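Chitinase (Chromobacterium violaceum, PDB 4TXG) is a family 18 glycoside hydrolase that probably binds chitin and cleaves its glycosidic bonds. Local coordinates at residues Ile707-Phe713 / Val753-Tyr759. Numbering follows the deposited sequence.
Sequences IADQSGF and VTLDVVY. With CS (cesium ion), chain B.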
loop_
_atom_site.group_PDB
_atom_site.type_symbol
_atom_site.label_atom_id
_atom_site.label_comp_id
_atom_site.label_asym_id
_atom_site.label_seq_id
_atom_site.Cartn_x
_atom_site.Cartn_y
_atom_site.Cartn_z
ATOM N N ILE A 707 6.304 -24.607 5.578
ATOM C CA ILE A 707 7.672 -24.116 5.484
ATOM C C ILE A 707 8.651 -25.161 6.030
ATOM O O ILE A 707 8.372 -25.838 7.017
ATOM C CB ILE A 707 7.819 -22.777 6.234
ATOM C CG1 ILE A 707 9.258 -22.260 6.181
ATOM C CG2 ILE A 707 7.351 -22.921 7.669
ATOM C CD1 ILE A 707 9.366 -20.770 6.505
ATOM N N ALA A 708 9.777 -25.329 5.351
ATOM C CA ALA A 708 10.734 -26.358 5.727
ATOM C C ALA A 708 12.144 -25.877 5.424
ATOM O O ALA A 708 12.322 -24.786 4.875
ATOM C CB ALA A 708 10.436 -27.652 4.992
ATOM N N ASP A 709 13.152 -26.662 5.782
ATOM C CA ASP A 709 14.500 -26.302 5.361
ATOM C C ASP A 709 15.073 -27.399 4.470
ATOM O O ASP A 709 14.608 -28.543 4.497
ATOM C CB ASP A 709 15.414 -26.017 6.568
ATOM C CG ASP A 709 15.879 -27.276 7.279
ATOM O OD1 ASP A 709 15.158 -27.755 8.175
ATOM O OD2 ASP A 709 16.988 -27.768 6.967
ATOM N N GLN A 710 16.060 -27.032 3.657
ATOM C CA GLN A 710 16.673 -27.950 2.700
ATOM C C GLN A 710 18.049 -28.411 3.149
ATOM O O GLN A 710 18.806 -28.972 2.355
ATOM C CB GLN A 710 16.811 -27.289 1.328
ATOM C CG GLN A 710 15.531 -27.124 0.560
ATOM C CD GLN A 710 15.724 -26.266 -0.678
ATOM O OE1 GLN A 710 16.478 -25.290 -0.661
ATOM N NE2 GLN A 710 15.030 -26.618 -1.757
ATOM N N SER A 711 18.381 -28.171 4.411
ATOM C CA SER A 711 19.732 -28.425 4.888
ATOM C C SER A 711 19.778 -29.553 5.910
ATOM O O SER A 711 20.824 -29.816 6.505
ATOM C CB SER A 711 20.326 -27.148 5.488
ATOM O OG SER A 711 20.321 -26.093 4.540
ATOM N N GLY A 712 18.643 -30.222 6.104
ATOM C CA GLY A 712 18.560 -31.340 7.026
ATOM C C GLY A 712 18.421 -30.952 8.490
ATOM O O GLY A 712 18.603 -31.798 9.365
ATOM N N PHE A 713 18.099 -29.684 8.749
ATOM C CA PHE A 713 17.926 -29.157 10.114
ATOM C C PHE A 713 16.594 -29.566 10.771
ATOM O O PHE A 713 16.467 -29.546 11.994
ATOM C CB PHE A 713 18.000 -27.621 10.115
ATOM C CG PHE A 713 19.392 -27.056 10.025
ATOM C CD1 PHE A 713 20.146 -27.203 8.869
ATOM C CD2 PHE A 713 19.925 -26.319 11.082
ATOM C CE1 PHE A 713 21.428 -26.668 8.780
ATOM C CE2 PHE A 713 21.210 -25.781 11.003
ATOM C CZ PHE A 713 21.960 -25.957 9.849
ATOM N N VAL A 753 25.760 -19.430 11.380
ATOM C CA VAL A 753 25.388 -20.662 10.704
ATOM C C VAL A 753 24.288 -20.316 9.704
ATOM O O VAL A 753 23.503 -19.409 9.942
ATOM C CB VAL A 753 24.921 -21.757 11.697
ATOM C CG1 VAL A 753 23.653 -21.343 12.421
ATOM C CG2 VAL A 753 24.738 -23.090 10.983
ATOM N N THR A 754 24.259 -21.007 8.570
ATOM C CA THR A 754 23.226 -20.752 7.573
ATOM C C THR A 754 22.464 -22.023 7.231
ATOM O O THR A 754 22.997 -23.134 7.327
ATOM C CB THR A 754 23.812 -20.185 6.279
ATOM O OG1 THR A 754 24.734 -21.138 5.732
ATOM C CG2 THR A 754 24.534 -18.873 6.534
ATOM N N LEU A 755 21.213 -21.853 6.827
ATOM C CA LEU A 755 20.422 -22.966 6.325
ATOM C C LEU A 755 19.494 -22.469 5.234
ATOM O O LEU A 755 19.030 -21.330 5.275
ATOM C CB LEU A 755 19.616 -23.633 7.440
ATOM C CG LEU A 755 18.743 -22.750 8.327
ATOM C CD1 LEU A 755 17.516 -23.532 8.773
ATOM C CD2 LEU A 755 19.530 -22.269 9.533
ATOM N N ASP A 756 19.233 -23.328 4.258
ATOM C CA ASP A 756 18.317 -22.985 3.188
ATOM C C ASP A 756 16.903 -23.335 3.614
ATOM O O ASP A 756 16.652 -24.437 4.083
ATOM C CB ASP A 756 18.691 -23.717 1.906
ATOM C CG ASP A 756 20.088 -23.362 1.428
ATOM O OD1 ASP A 756 20.370 -22.156 1.268
ATOM O OD2 ASP A 756 20.899 -24.291 1.227
ATOM N N VAL A 757 15.985 -22.388 3.473
ATOM C CA VAL A 757 14.595 -22.655 3.827
ATOM C C VAL A 757 13.770 -22.618 2.562
ATOM O O VAL A 757 14.231 -22.121 1.542
ATOM C CB VAL A 757 14.055 -21.649 4.847
ATOM C CG1 VAL A 757 14.945 -21.648 6.087
ATOM C CG2 VAL A 757 13.981 -20.252 4.255
ATOM N N VAL A 758 12.565 -23.174 2.606
ATOM C CA VAL A 758 11.684 -23.130 1.441
ATOM C C VAL A 758 10.267 -22.860 1.900
ATOM O O VAL A 758 9.784 -23.494 2.842
ATOM C CB VAL A 758 11.697 -24.445 0.631
ATOM C CG1 VAL A 758 10.714 -24.371 -0.528
ATOM C CG2 VAL A 758 13.052 -24.707 0.091
ATOM N N TYR A 759 9.612 -21.900 1.257
ATOM C CA TYR A 759 8.184 -21.670 1.471
ATOM C C TYR A 759 7.558 -21.231 0.141
ATOM O O TYR A 759 8.278 -20.987 -0.830
ATOM C CB TYR A 759 7.939 -20.646 2.583
ATOM C CG TYR A 759 8.709 -19.350 2.446
ATOM C CD1 TYR A 759 10.012 -19.228 2.925
ATOM C CD2 TYR A 759 8.120 -18.237 1.868
ATOM C CE1 TYR A 759 10.718 -18.034 2.802
ATOM C CE2 TYR A 759 8.815 -17.046 1.741
ATOM C CZ TYR A 759 10.114 -16.952 2.208
ATOM O OH TYR A 759 10.793 -15.761 2.086
HETATM CS CS CS B . 22.465 -30.697 8.919
HETATM O O HOH W 1 20.620 -32.314 10.990
HETATM O O HOH W 2 24.885 -29.993 10.338
#
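Ser711 turns OG away from its own carbonyl carbon (chi1 -57°) and toward the 753-759 strand, while Leu755 holds CG between its backbone N and carbonyl carbon (chi1 52°), which sets CD1 near Asp709 CB and Phe713 CG and CD2 near Phe713 CE2. Ser711 OG accepts a nearly straight hydrogen bond from Asp756 N at 3.0 Å. Leu755 CB sits over one face of the Phe713 ring, offset toward its rim, in a CH-pi contact 3.9 Å from the ring centroid. Val753 CG2 meets the same ring at its edge, 4.2 Å from Phe713 CZ. Farther along, the two segments pair as antiparallel strands. Ala708 and Val758 form a hydrogen-bonded pair, with Val758 N to Ala708 O at 2.8 Å and Ala708 N to Val758 O at 3.1 Å; Asp709 and Val757 follow as a non-hydrogen-bonded pair. Gln710 N then reaches Asp756 O at 2.7 Å, after which Ser711 OG stands in for a backbone acceptor. The chain bends here around Asp709, whose OD2 takes Ser711 N on its anti side, an Asx turn, and Phe713 N at 2.8 Å through its syn lone pair; OD1 accepts from Leu715 N. At the other end the Ile707 and Tyr759 side chains lie side by side, Ile707 CD1 4.0 Å from Tyr759 CD1. Strand 708-709 is thus a short edge strand added to 752-758, whose other side pairs with 678-683, in one sheet of the Chitinase C region; Ile707 and Phe713 also touch strand 734-740 of a second sheet. At the turn, Ser711 O binds a cesium ion that two waters also ligate. With three backbone N-H groups gathered on one carboxylate, the turn is held in shape from within, and their donated bonds would probably stabilise the negative charge of Asp709.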